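Local atomic coordinates of Oxidored_FMN domain-containing protein ([Pseudomonas] geniculata N1, PDB entry 6L6J), a protein that probably acts as an amine oxidase on 6-hydroxypseudooxynicotine and carries flavin mononucleotide, a [4Fe-4S] cluster and ADP. Residues Q14-V18 with G216-A220; P28-A32 with A43-A47; L38-I42 with R88-A92; M62-T66 with W151-A155; W376-P382 with R661-R666. All coordinates share one frame; numbering follows the deposited sequence.

Contact 1: residues Q14-V18 with G216-A220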
# COMPACT_ATOMS: atom_id res chain seq x y z
N GLN A 14 5.92 -25.18 -14.63
CA GLN A 14 5.09 -26.27 -14.07
C GLN A 14 4.99 -26.05 -12.58
O GLN A 14 6.05 -25.97 -11.96
CB GLN A 14 5.67 -27.65 -14.41
CG GLN A 14 5.20 -28.15 -15.77
CD GLN A 14 5.83 -29.47 -16.11
OE1 GLN A 14 5.75 -30.44 -15.34
NE2 GLN A 14 6.49 -29.53 -17.26
N ILE A 15 3.76 -25.87 -12.07
CA ILE A 15 3.41 -25.81 -10.62
C ILE A 15 2.50 -26.99 -10.36
O ILE A 15 1.31 -26.87 -10.68
CB ILE A 15 2.74 -24.48 -10.20
CG1 ILE A 15 3.51 -23.24 -10.66
CG2 ILE A 15 2.53 -24.45 -8.69
CD1 ILE A 15 2.75 -21.96 -10.52
N GLY A 16 3.05 -28.09 -9.86
CA GLY A 16 2.32 -29.35 -9.67
C GLY A 16 1.59 -29.73 -10.96
O GLY A 16 2.18 -29.67 -12.03
N PRO A 17 0.30 -30.11 -10.91
CA PRO A 17 -0.41 -30.54 -12.11
C PRO A 17 -0.88 -29.41 -13.05
O PRO A 17 -1.51 -29.74 -13.99
CB PRO A 17 -1.64 -31.24 -11.54
CG PRO A 17 -1.92 -30.50 -10.23
CD PRO A 17 -0.55 -30.17 -9.70
N VAL A 18 -0.59 -28.14 -12.75
CA VAL A 18 -0.94 -27.00 -13.65
C VAL A 18 0.35 -26.32 -14.10
O VAL A 18 1.43 -26.73 -13.63
CB VAL A 18 -1.90 -25.98 -12.99
CG1 VAL A 18 -3.25 -26.60 -12.66
CG2 VAL A 18 -1.31 -25.33 -11.75
N GLY A 216 -5.19 -32.53 -4.91
CA GLY A 216 -3.81 -32.50 -5.45
C GLY A 216 -3.69 -33.05 -6.87
O GLY A 216 -2.69 -32.72 -7.52
N ASP A 217 -4.63 -33.89 -7.31
CA ASP A 217 -4.62 -34.54 -8.66
C ASP A 217 -4.63 -33.44 -9.74
O ASP A 217 -3.82 -33.55 -10.67
CB ASP A 217 -5.75 -35.56 -8.84
CG ASP A 217 -7.11 -35.19 -8.25
OD1 ASP A 217 -7.22 -34.12 -7.60
OD2 ASP A 217 -8.07 -35.99 -8.44
N THR A 218 -5.46 -32.41 -9.59
CA THR A 218 -5.74 -31.36 -10.62
C THR A 218 -5.40 -29.93 -10.14
O THR A 218 -5.21 -29.06 -11.01
CB THR A 218 -7.22 -31.42 -11.03
OG1 THR A 218 -8.02 -31.28 -9.85
CG2 THR A 218 -7.56 -32.70 -11.76
N CYS A 219 -5.39 -29.67 -8.83
CA CYS A 219 -4.96 -28.36 -8.26
C CYS A 219 -3.55 -28.49 -7.67
O CYS A 219 -3.28 -29.48 -6.97
CB CYS A 219 -5.90 -27.88 -7.17
SG CYS A 219 -7.61 -27.78 -7.73
N ALA A 220 -2.68 -27.52 -7.96
CA ALA A 220 -1.41 -27.34 -7.21
C ALA A 220 -1.75 -26.92 -5.77
O ALA A 220 -2.74 -26.18 -5.57
CB ALA A 220 -0.56 -26.30 -7.90

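Contact 2: residues P28-A32 with A43-A47. With FMN (flavin mononucleotide), chain B.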
# COMPACT_ATOMS: atom_id res chain seq x y z
N PRO A 28 -1.25 -13.32 -2.92
CA PRO A 28 -2.49 -12.96 -2.25
C PRO A 28 -2.33 -11.57 -1.62
O PRO A 28 -1.37 -11.36 -0.91
CB PRO A 28 -2.70 -14.00 -1.13
CG PRO A 28 -1.73 -15.12 -1.43
CD PRO A 28 -0.70 -14.59 -2.43
N HIS A 29 -3.25 -10.66 -1.93
CA HIS A 29 -3.31 -9.32 -1.31
C HIS A 29 -4.78 -8.87 -1.26
O HIS A 29 -5.45 -8.90 -2.36
CB HIS A 29 -2.37 -8.35 -2.03
CG HIS A 29 -2.99 -7.63 -3.17
ND1 HIS A 29 -3.94 -6.66 -2.98
CD2 HIS A 29 -2.77 -7.72 -4.50
CE1 HIS A 29 -4.31 -6.18 -4.16
NE2 HIS A 29 -3.59 -6.80 -5.11
N ALA A 30 -5.25 -8.53 -0.05
CA ALA A 30 -6.64 -8.11 0.24
C ALA A 30 -6.95 -6.85 -0.55
O ALA A 30 -6.05 -6.02 -0.73
CB ALA A 30 -6.83 -7.87 1.71
N THR A 31 -8.20 -6.73 -0.99
CA THR A 31 -8.72 -5.55 -1.73
C THR A 31 -9.80 -4.83 -0.91
O THR A 31 -10.23 -3.74 -1.36
CB THR A 31 -9.23 -5.97 -3.11
OG1 THR A 31 -9.97 -7.18 -2.90
CG2 THR A 31 -8.12 -6.16 -4.11
N ALA A 32 -10.22 -5.43 0.22
CA ALA A 32 -11.31 -4.93 1.10
C ALA A 32 -12.62 -4.77 0.33
O ALA A 32 -13.40 -3.88 0.67
CB ALA A 32 -10.90 -3.63 1.75
N ALA A 43 -13.82 -7.18 -11.37
CA ALA A 43 -13.21 -6.11 -12.21
C ALA A 43 -11.75 -5.87 -11.78
O ALA A 43 -10.87 -5.66 -12.64
CB ALA A 43 -14.04 -4.84 -12.10
N PHE A 44 -11.48 -5.88 -10.47
CA PHE A 44 -10.12 -5.69 -9.93
C PHE A 44 -9.23 -6.79 -10.50
O PHE A 44 -8.28 -6.45 -11.17
CB PHE A 44 -10.08 -5.69 -8.40
CG PHE A 44 -8.71 -5.34 -7.87
CD1 PHE A 44 -8.33 -4.01 -7.70
CD2 PHE A 44 -7.78 -6.34 -7.59
CE1 PHE A 44 -7.05 -3.69 -7.26
CE2 PHE A 44 -6.51 -6.02 -7.15
CZ PHE A 44 -6.14 -4.69 -6.99
N ARG A 45 -9.55 -8.05 -10.24
CA ARG A 45 -8.70 -9.22 -10.60
C ARG A 45 -8.61 -9.33 -12.13
O ARG A 45 -7.51 -9.49 -12.65
CB ARG A 45 -9.26 -10.49 -9.96
CG ARG A 45 -9.36 -10.45 -8.44
CD ARG A 45 -8.02 -10.24 -7.80
NE ARG A 45 -8.13 -10.08 -6.36
CZ ARG A 45 -7.14 -9.74 -5.55
NH1 ARG A 45 -5.94 -9.51 -6.03
NH2 ARG A 45 -7.37 -9.64 -4.25
N LYS A 46 -9.73 -9.21 -12.84
CA LYS A 46 -9.76 -9.24 -14.34
C LYS A 46 -8.61 -8.39 -14.90
O LYS A 46 -7.87 -8.87 -15.81
CB LYS A 46 -11.12 -8.79 -14.88
CG LYS A 46 -11.37 -9.12 -16.35
CD LYS A 46 -12.74 -8.63 -16.87
CE LYS A 46 -12.73 -8.20 -18.33
NZ LYS A 46 -13.52 -6.96 -18.55
N ALA A 47 -8.44 -7.17 -14.40
CA ALA A 47 -7.48 -6.19 -14.96
C ALA A 47 -6.06 -6.77 -14.93
O ALA A 47 -5.23 -6.46 -15.84
CB ALA A 47 -7.57 -4.89 -14.20
N1 FMN B . -0.56 -11.05 2.07
C2 FMN B . -1.33 -12.13 2.40
O2 FMN B . -0.75 -13.21 2.59
N3 FMN B . -2.67 -12.12 2.49
C4 FMN B . -3.36 -11.00 2.26
O4 FMN B . -4.59 -10.99 2.36
C4A FMN B . -2.61 -9.75 1.93
N5 FMN B . -3.26 -8.58 1.70
C5A FMN B . -2.54 -7.50 1.32
C6 FMN B . -3.20 -6.31 1.01
C7 FMN B . -2.46 -5.22 0.60
C7M FMN B . -3.17 -3.95 0.33
C8 FMN B . -1.00 -5.30 0.47
C8M FMN B . -0.17 -4.12 0.07
C9 FMN B . -0.33 -6.46 0.77
C9A FMN B . -1.04 -7.58 1.18
N10 FMN B . -0.38 -8.79 1.45
C10 FMN B . -1.15 -9.87 1.82
C1' FMN B . 1.10 -8.95 1.34
C2' FMN B . 1.51 -9.16 -0.11
O2' FMN B . 0.99 -10.42 -0.50
C3' FMN B . 2.99 -9.16 -0.31
O3' FMN B . 3.55 -10.28 0.38
C4' FMN B . 3.69 -7.89 0.16
O4' FMN B . 2.94 -6.72 -0.26
C5' FMN B . 5.13 -7.83 -0.35
O5' FMN B . 5.10 -7.81 -1.76
P FMN B . 5.15 -6.41 -2.57
O1P FMN B . 6.48 -5.79 -2.24
O2P FMN B . 5.00 -6.86 -3.99
O3P FMN B . 3.96 -5.61 -2.06

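Contact 3: residues L38-I42 with R88-A92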
# COMPACT_ATOMS: atom_id res chain seq x y z
N LEU A 38 -18.77 -8.25 -4.98
CA LEU A 38 -18.26 -9.26 -5.95
C LEU A 38 -17.75 -8.57 -7.22
O LEU A 38 -16.70 -8.97 -7.74
CB LEU A 38 -19.41 -10.23 -6.24
CG LEU A 38 -19.05 -11.55 -6.93
CD1 LEU A 38 -18.05 -12.35 -6.10
CD2 LEU A 38 -20.31 -12.37 -7.21
N GLU A 39 -18.48 -7.57 -7.71
CA GLU A 39 -18.21 -6.94 -9.03
C GLU A 39 -16.88 -6.17 -8.95
O GLU A 39 -16.11 -6.18 -9.94
CB GLU A 39 -19.39 -6.08 -9.45
CG GLU A 39 -20.64 -6.89 -9.78
CD GLU A 39 -20.58 -7.62 -11.11
OE1 GLU A 39 -21.18 -8.72 -11.22
OE2 GLU A 39 -19.92 -7.08 -12.06
N GLU A 40 -16.63 -5.56 -7.79
CA GLU A 40 -15.37 -4.83 -7.48
C GLU A 40 -14.20 -5.83 -7.59
O GLU A 40 -13.25 -5.58 -8.37
CB GLU A 40 -15.48 -4.15 -6.11
CG GLU A 40 -16.72 -3.28 -5.98
CD GLU A 40 -16.77 -2.29 -4.82
OE1 GLU A 40 -15.92 -2.39 -3.90
OE2 GLU A 40 -17.70 -1.45 -4.83
N MET A 41 -14.28 -6.93 -6.85
CA MET A 41 -13.31 -8.05 -6.84
C MET A 41 -13.08 -8.57 -8.27
O MET A 41 -11.93 -8.60 -8.71
CB MET A 41 -13.87 -9.15 -5.95
CG MET A 41 -13.01 -10.37 -5.86
SD MET A 41 -13.69 -11.37 -4.53
CE MET A 41 -12.95 -10.53 -3.13
N ILE A 42 -14.16 -8.93 -8.98
CA ILE A 42 -14.13 -9.42 -10.39
C ILE A 42 -13.35 -8.42 -11.25
O ILE A 42 -12.32 -8.81 -11.79
CB ILE A 42 -15.56 -9.72 -10.90
CG1 ILE A 42 -16.06 -11.06 -10.38
CG2 ILE A 42 -15.65 -9.66 -12.41
CD1 ILE A 42 -17.58 -11.22 -10.44
N ARG A 88 -17.09 -16.94 -10.67
CA ARG A 88 -17.09 -15.75 -11.55
C ARG A 88 -15.69 -15.12 -11.54
O ARG A 88 -15.25 -14.67 -12.62
CB ARG A 88 -18.16 -14.76 -11.09
CG ARG A 88 -19.54 -15.38 -10.95
CD ARG A 88 -20.61 -14.64 -11.71
NE ARG A 88 -21.18 -13.53 -10.98
CZ ARG A 88 -21.13 -12.25 -11.36
NH1 ARG A 88 -20.50 -11.91 -12.47
NH2 ARG A 88 -21.71 -11.32 -10.62
N VAL A 89 -15.04 -15.09 -10.37
CA VAL A 89 -13.69 -14.49 -10.17
C VAL A 89 -12.71 -15.31 -10.99
O VAL A 89 -11.98 -14.71 -11.82
CB VAL A 89 -13.28 -14.47 -8.69
CG1 VAL A 89 -11.96 -13.73 -8.51
CG2 VAL A 89 -14.36 -13.88 -7.78
N VAL A 90 -12.73 -16.63 -10.79
CA VAL A 90 -11.93 -17.63 -11.56
C VAL A 90 -12.11 -17.38 -13.07
O VAL A 90 -11.09 -17.32 -13.78
CB VAL A 90 -12.32 -19.07 -11.17
CG1 VAL A 90 -11.62 -20.12 -12.03
CG2 VAL A 90 -12.03 -19.31 -9.69
N ALA A 91 -13.34 -17.22 -13.53
CA ALA A 91 -13.70 -17.08 -14.96
C ALA A 91 -13.05 -15.82 -15.54
O ALA A 91 -12.45 -15.92 -16.64
CB ALA A 91 -15.19 -17.06 -15.14
N ALA A 92 -13.11 -14.70 -14.81
CA ALA A 92 -12.54 -13.39 -15.22
C ALA A 92 -11.01 -13.46 -15.24
O ALA A 92 -10.37 -12.64 -15.96
CB ALA A 92 -13.03 -12.30 -14.31

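Contact 4: residues M62-T66 with W151-A155. With SO4 (sulfate ion), chain F.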
# COMPACT_ATOMS: atom_id res chain seq x y z
N MET A 62 -11.57 -17.04 3.99
CA MET A 62 -11.84 -17.61 5.34
C MET A 62 -12.42 -19.02 5.19
O MET A 62 -13.43 -19.17 4.48
CB MET A 62 -12.80 -16.71 6.10
CG MET A 62 -12.23 -15.32 6.32
SD MET A 62 -10.72 -15.37 7.30
CE MET A 62 -9.44 -15.14 6.09
N ILE A 63 -11.84 -19.99 5.90
CA ILE A 63 -12.26 -21.43 5.80
C ILE A 63 -13.37 -21.79 6.80
O ILE A 63 -13.81 -22.95 6.76
CB ILE A 63 -11.05 -22.34 5.97
CG1 ILE A 63 -10.48 -22.31 7.39
CG2 ILE A 63 -9.99 -21.99 4.94
CD1 ILE A 63 -9.62 -23.50 7.72
N HIS A 64 -13.79 -20.87 7.68
CA HIS A 64 -14.77 -21.14 8.78
C HIS A 64 -15.15 -19.83 9.48
O HIS A 64 -14.30 -18.91 9.51
CB HIS A 64 -14.18 -22.14 9.79
CG HIS A 64 -15.20 -22.75 10.69
ND1 HIS A 64 -15.35 -22.36 11.99
CD2 HIS A 64 -16.12 -23.72 10.48
CE1 HIS A 64 -16.31 -23.06 12.54
NE2 HIS A 64 -16.81 -23.89 11.62
N GLU A 65 -16.33 -19.80 10.09
CA GLU A 65 -16.97 -18.64 10.80
C GLU A 65 -16.12 -18.16 11.99
O GLU A 65 -16.25 -16.96 12.39
CB GLU A 65 -18.38 -19.04 11.24
CG GLU A 65 -19.30 -19.44 10.09
CD GLU A 65 -19.39 -20.93 9.73
OE1 GLU A 65 -18.32 -21.60 9.62
OE2 GLU A 65 -20.55 -21.42 9.55
N THR A 66 -15.30 -19.05 12.56
CA THR A 66 -14.35 -18.77 13.66
C THR A 66 -13.13 -17.98 13.14
O THR A 66 -12.24 -17.64 13.98
CB THR A 66 -13.87 -20.06 14.34
OG1 THR A 66 -13.20 -20.93 13.41
CG2 THR A 66 -15.01 -20.82 14.98
N TRP A 151 -12.48 -28.53 8.12
CA TRP A 151 -12.77 -27.19 7.52
C TRP A 151 -11.81 -26.92 6.36
O TRP A 151 -12.26 -26.42 5.32
CB TRP A 151 -12.68 -26.03 8.52
CG TRP A 151 -13.48 -26.17 9.78
CD1 TRP A 151 -14.63 -26.89 9.97
CD2 TRP A 151 -13.19 -25.55 11.05
NE1 TRP A 151 -15.05 -26.78 11.27
CE2 TRP A 151 -14.18 -25.97 11.96
CE3 TRP A 151 -12.19 -24.69 11.50
CZ2 TRP A 151 -14.20 -25.56 13.29
CZ3 TRP A 151 -12.18 -24.32 12.83
CH2 TRP A 151 -13.17 -24.75 13.71
N TYR A 152 -10.53 -27.23 6.53
CA TYR A 152 -9.48 -26.89 5.53
C TYR A 152 -9.74 -27.74 4.30
O TYR A 152 -10.14 -27.19 3.28
CB TYR A 152 -8.07 -27.03 6.12
CG TYR A 152 -7.21 -25.80 5.91
CD1 TYR A 152 -7.03 -25.26 4.65
CD2 TYR A 152 -6.59 -25.17 6.98
CE1 TYR A 152 -6.26 -24.13 4.44
CE2 TYR A 152 -5.81 -24.04 6.79
CZ TYR A 152 -5.64 -23.51 5.51
OH TYR A 152 -4.89 -22.39 5.31
N ARG A 153 -9.60 -29.06 4.45
CA ARG A 153 -9.97 -30.10 3.44
C ARG A 153 -11.24 -29.66 2.68
O ARG A 153 -11.17 -29.52 1.46
CB ARG A 153 -10.14 -31.45 4.16
CG ARG A 153 -10.55 -32.62 3.29
CD ARG A 153 -11.10 -33.77 4.13
NE ARG A 153 -12.56 -33.76 4.30
CZ ARG A 153 -13.22 -34.20 5.39
NH1 ARG A 153 -12.56 -34.67 6.45
NH2 ARG A 153 -14.54 -34.14 5.43
N ASP A 154 -12.35 -29.40 3.38
CA ASP A 154 -13.68 -29.10 2.78
C ASP A 154 -13.65 -27.77 2.01
O ASP A 154 -14.20 -27.72 0.90
CB ASP A 154 -14.80 -29.09 3.84
CG ASP A 154 -15.23 -30.49 4.25
OD1 ASP A 154 -14.80 -31.45 3.61
OD2 ASP A 154 -16.00 -30.60 5.21
N ALA A 155 -13.04 -26.74 2.56
CA ALA A 155 -12.80 -25.46 1.86
C ALA A 155 -11.92 -25.69 0.61
O ALA A 155 -12.12 -24.96 -0.38
CB ALA A 155 -12.16 -24.45 2.79
S SO4 F . -18.89 -27.05 11.77
O1 SO4 F . -18.61 -27.42 10.41
O2 SO4 F . -20.18 -27.59 12.17
O3 SO4 F . -17.84 -27.57 12.62
O4 SO4 F . -18.93 -25.61 11.87

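Contact 5: residues W376-P382 with R661-R666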
# COMPACT_ATOMS: atom_id res chain seq x y z
N TRP A 376 -13.21 2.85 -14.46
CA TRP A 376 -11.83 3.31 -14.79
C TRP A 376 -10.94 2.11 -15.10
O TRP A 376 -10.85 1.19 -14.26
CB TRP A 376 -11.21 4.12 -13.65
CG TRP A 376 -11.87 5.44 -13.44
CD1 TRP A 376 -12.84 6.01 -14.20
CD2 TRP A 376 -11.58 6.39 -12.39
NE1 TRP A 376 -13.19 7.23 -13.69
CE2 TRP A 376 -12.44 7.49 -12.59
CE3 TRP A 376 -10.70 6.41 -11.31
CZ2 TRP A 376 -12.42 8.61 -11.76
CZ3 TRP A 376 -10.70 7.50 -10.47
CH2 TRP A 376 -11.53 8.59 -10.71
N HIS A 377 -10.29 2.15 -16.26
CA HIS A 377 -9.31 1.13 -16.69
C HIS A 377 -7.89 1.64 -16.43
O HIS A 377 -7.63 2.84 -16.45
CB HIS A 377 -9.60 0.70 -18.15
CG HIS A 377 -10.98 0.15 -18.30
ND1 HIS A 377 -11.48 -0.87 -17.46
CD2 HIS A 377 -11.99 0.46 -19.15
CE1 HIS A 377 -12.72 -1.15 -17.81
NE2 HIS A 377 -13.05 -0.35 -18.85
N PRO A 378 -6.94 0.74 -16.13
CA PRO A 378 -5.53 1.11 -16.00
C PRO A 378 -4.86 1.79 -17.20
O PRO A 378 -4.08 2.67 -16.95
CB PRO A 378 -4.81 -0.22 -15.71
CG PRO A 378 -5.83 -1.31 -15.96
CD PRO A 378 -7.19 -0.68 -15.80
N GLU A 379 -5.14 1.35 -18.42
CA GLU A 379 -4.51 1.89 -19.66
C GLU A 379 -5.55 2.56 -20.58
O GLU A 379 -5.27 3.68 -21.03
CB GLU A 379 -3.79 0.79 -20.43
CG GLU A 379 -2.76 0.05 -19.60
CD GLU A 379 -1.61 0.89 -19.03
OE1 GLU A 379 -1.32 1.98 -19.54
OE2 GLU A 379 -0.99 0.42 -18.09
N LYS A 380 -6.70 1.92 -20.82
CA LYS A 380 -7.69 2.39 -21.82
C LYS A 380 -8.46 3.61 -21.30
O LYS A 380 -8.79 3.65 -20.10
CB LYS A 380 -8.66 1.26 -22.19
CG LYS A 380 -8.04 0.13 -23.00
CD LYS A 380 -9.07 -0.86 -23.51
CE LYS A 380 -9.77 -1.63 -22.41
NZ LYS A 380 -10.37 -2.90 -22.92
N VAL A 381 -8.76 4.56 -22.18
CA VAL A 381 -9.64 5.72 -21.88
C VAL A 381 -10.67 5.82 -22.99
O VAL A 381 -10.42 5.40 -24.11
CB VAL A 381 -8.84 7.03 -21.70
CG1 VAL A 381 -7.99 7.00 -20.43
CG2 VAL A 381 -7.98 7.36 -22.91
N PRO A 382 -11.89 6.33 -22.72
CA PRO A 382 -12.83 6.69 -23.78
C PRO A 382 -12.19 7.71 -24.71
O PRO A 382 -11.51 8.62 -24.25
CB PRO A 382 -14.02 7.32 -23.04
CG PRO A 382 -13.92 6.77 -21.63
CD PRO A 382 -12.44 6.57 -21.37
N ARG A 661 -7.50 12.19 -12.38
CA ARG A 661 -8.13 11.14 -13.21
C ARG A 661 -9.61 11.48 -13.41
O ARG A 661 -10.06 11.43 -14.57
CB ARG A 661 -7.99 9.75 -12.56
CG ARG A 661 -8.48 8.61 -13.45
CD ARG A 661 -7.62 8.40 -14.69
NE ARG A 661 -7.06 7.06 -14.70
CZ ARG A 661 -5.76 6.75 -14.70
NH1 ARG A 661 -4.85 7.71 -14.68
NH2 ARG A 661 -5.38 5.47 -14.70
N LYS A 662 -10.31 11.83 -12.32
CA LYS A 662 -11.77 12.12 -12.35
C LYS A 662 -12.04 13.25 -13.35
O LYS A 662 -12.85 13.03 -14.28
CB LYS A 662 -12.29 12.49 -10.96
CG LYS A 662 -13.80 12.59 -10.83
CD LYS A 662 -14.24 12.70 -9.37
CE LYS A 662 -15.64 13.25 -9.17
NZ LYS A 662 -15.77 13.85 -7.82
N ALA A 663 -11.35 14.37 -13.22
CA ALA A 663 -11.45 15.50 -14.18
C ALA A 663 -11.22 14.97 -15.60
O ALA A 663 -12.08 15.21 -16.46
CB ALA A 663 -10.48 16.60 -13.81
N GLY A 664 -10.12 14.24 -15.81
CA GLY A 664 -9.72 13.70 -17.13
C GLY A 664 -10.79 12.82 -17.78
O GLY A 664 -10.92 12.85 -19.02
N MET A 665 -11.53 12.05 -16.99
CA MET A 665 -12.55 11.09 -17.50
C MET A 665 -13.92 11.79 -17.65
O MET A 665 -14.65 11.42 -18.56
CB MET A 665 -12.70 9.89 -16.56
CG MET A 665 -11.42 9.11 -16.36
SD MET A 665 -10.94 8.10 -17.80
CE MET A 665 -12.34 6.97 -17.90
N ARG A 666 -14.24 12.75 -16.77
CA ARG A 666 -15.58 13.38 -16.72
C ARG A 666 -15.71 14.45 -17.81
O ARG A 666 -16.85 14.73 -18.20
CB ARG A 666 -15.89 13.99 -15.34
CG ARG A 666 -15.89 12.98 -14.20
CD ARG A 666 -16.90 11.85 -14.29
NE ARG A 666 -16.55 10.72 -13.41
CZ ARG A 666 -16.10 9.50 -13.80
NH1 ARG A 666 -15.95 9.19 -15.08
NH2 ARG A 666 -15.84 8.58 -12.89

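Contact 1: residues Q14-V18 with G216-A220
Ile15 ends one strand of a short antiparallel hairpin and Val18 begins the next, and the type II' beta turn between them packs against Ala220, the first residue of barrel strand 220-229. Ile15 meets Ala220 twice: its carbonyl O lies 3.4 Å from Ala220 CB, and its CG2 branch, anti to the backbone N, packs on the same methyl at 3.7 Å. CG1 and CD1 of Ile15 lead away from the contact. Gly16, with positive phi, takes the second turn position and brings its CA to 4.9 Å from that of Ala220. Pro17 follows, its ring lying over the backbone bend of residues 216-220: CG is 3.5 Å from Thr218 C, while CD turns to the Ala220 amide. Thr218 itself points away, and its OG1 is hydrogen-bonded to Lys160 NZ. Val18 closes the turn through backbone bonds in both directions with Ile15, and its two methyls part company. The hairpin thus lies over the loop that leads from helix 197-215 into the eight-stranded barrel, at a distance from the flavin. CG1 of Val18 sits 3.6 Å from the Thr218 carbonyl O, whereas CG2 reaches the Ala220 CB at 4.0 Å.

Contact 2: residues P28-A32 with A43-A47
Thr31 and Phe44 mark the nearest backbone approach, with CA atoms 8.3 Å apart, as the loop 28-32 passes in front of helix 38-51 and side chains bridge the gap. From the helix, Arg45 reaches out with CG beside its backbone N (chi1 -59°) and a second bend at chi2. The guanidinium slides past the His29 side chain and turns its edge to the His29 backbone carbonyl: NH2 gives a nearly straight bond to His29 O at 2.8 Å, lying in the guanidinium plane and close to the extension of the carbonyl bond. The same group forms a salt bridge with Glu59 on barrel strand 55-62, so the arginine ties the loop to that strand. Its NH1 lies over one face of the His29 imidazole, 3.7 Å from NE2, with the two planes inclined by 60°. Phe44 swings out anti to its backbone N; the Thr31 side chain comes from the opposite direction and lays its CG2 methyl over the ring face, 3.6 Å from the Phe44 centroid, as a CH-pi contact. His29 and Phe44 meet rim to rim, centroids 5.6 Å apart and planes at 80°. Thr31 OG1 has a weak bond to Glu59. On its other side the loop lines the cofactor. Pro28 O accepts a bond from FMN O2' at 2.6 Å, while His29 CB packs on the isoalloxazine and Ala30 lies next to N5. This is the loop after the first strand of a TIM barrel, here a wall of the FMN site as in the NADH:flavin oxidoreductase family.

Contact 3: residues L38-I42 with R88-A92
Arg88 reaches across from helix 83-94 to helix 38-51, touching Ile42, Leu38 and Glu39 in turn. At its root, CB lies 3.6 Å from Ile42 CD1. Bends at chi2 and chi3 then fold the chain toward the neighbouring helix, carrying NE to 4.0 Å from Leu38 CD2. CZ and NH1 come to lie over the same isoleucine methyl that touches CB, so Ile42 CD1 sits against one guanidinium face, displaced toward its rim. At the tip, NH2 makes a salt bridge with Glu39: the bond to OE1 is 2.7 Å long with an N-H...O angle of 164°, near the guanidinium plane, and it meets the oxygen nearly in line with its C-O bond. Glu39 leaves its helix pointing away from the partner; the bend at chi2 (-75°) brings the carboxylate back.

The two helices are neighbours in the outer layer of the TIM barrel, each following one of its first two strands, and they run side by side in the same direction; the axes of segments 38-42 and 88-92 come within 9.8 Å and cross at -24°. Below the salt bridge the interface is apolar and reaches inward toward strand 55-62. Val89 is central here: its CG2 is approached by Leu38 CD1, Met41 SD and Ile42 CG1, the last at 4.2 Å. Val89 and Met41 also touch that strand, at Leu58 and Glu59 respectively. About a turn beyond Val89, Ala92 CB packs on Ile42 CG2, the branch anti to the isoleucine backbone N, at 4.2 Å.

Contact 4: residues M62-T66 with W151-A155
His64 and Trp151 lie face to face, the imidazole over the six-membered ring of the indole with centroids 3.5 Å apart and planes only 9° from parallel. Their torsions bring the rings together: His64 CG stands anti to its backbone N (chi1 -164°), and Trp151 CG lies beside its own (chi1 -52°). The two N-H groups at the ring edges then point to one sulfate, probably from the crystallisation liquor. His64 NE2 bonds O4 at 2.7 Å almost straight, and Trp151 NE1 bonds O3 at 3.2 Å; Arg150 adds a further bond. His64 ND1 is linked to Thr66 OG1 at 2.9 Å, which fixes the imidazole from its other end, and Thr66 OG1 is also hydrogen-bonded to His106 NE2. Ile63 puts CG1 between its backbone N and carbonyl carbon, sending CD1 over the face of Tyr152, 4.0 Å from the ring centroid. Its CG2 branch meets Ala155 CB at 3.9 Å. Tyr152 OH is held by Leu104 O and Tyr170 N. The arrangement belongs to a TIM barrel: the loop leaving strand 55-62 packs on helix 142-162, which joins barrel strands 99-105 and 166-171.

Contact 5: residues W376-P382 with R661-R666
Trp376 lies along the side of helix 653-666, joining the connection that follows the FMN barrel to the last helix of the nucleotide-binding part, whose Rossmann-type sheet binds ADP. The ring contacts are the most extensive. Arg661 CG sits over the indole face as a CH-pi contact, 3.8 Å from the centroid of the six-membered ring and 11° off its normal. The arginine chain slides past the indole in the opposite direction, bends at chi2 and chi3, and ends in a salt bridge with Glu402. Lys662 contributes its backbone CA, 3.6 Å from Trp376 CZ2. Met665 makes an oblique Met-aromatic contact, SD 5.0 Å from the five-membered ring centroid. Apolar packing continues from this methionine, whose bends at chi2 and chi3 carry its end toward the later part of the loop: SD meets Val381 CG1 at 4.1 Å. Among polar groups, the side chain of Arg666 crosses that of Trp376 at about a right angle; NH2 approaches Trp376 NE1 to 3.1 Å, but both are donors and form no bond. Backbone oxygens of Pro382 and Gly664 both bind Arg410 of helix 398-410, tying the two segments to a common partner. The methyl CE of Met665 ends between Trp376 CD1 and Pro382, 3.5 Å from Pro382 CD.

Overall arrangement
Contacts 1 to 4 belong to the FMN-binding TIM barrel, while contact 5 joins the chain after it to the C-terminal helix 653-666 of the ADP-binding part. Contact 1 spans the longest stretch of the barrel, and the segments of contacts 2, 3 and 4 all fall between its two halves. Contacts 2 and 3 share helix 38-51, touch, and have centres about 9 Å apart, linking the flavin loop to the outer helices. Contact 4 lies about 21 Å from each of contacts 1, 2 and 3, centre to centre. Contact 5 is about 39 Å from contacts 1 and 4 but about 19 Å from contact 2, on the side where the FMN- and ADP-binding parts adjoin.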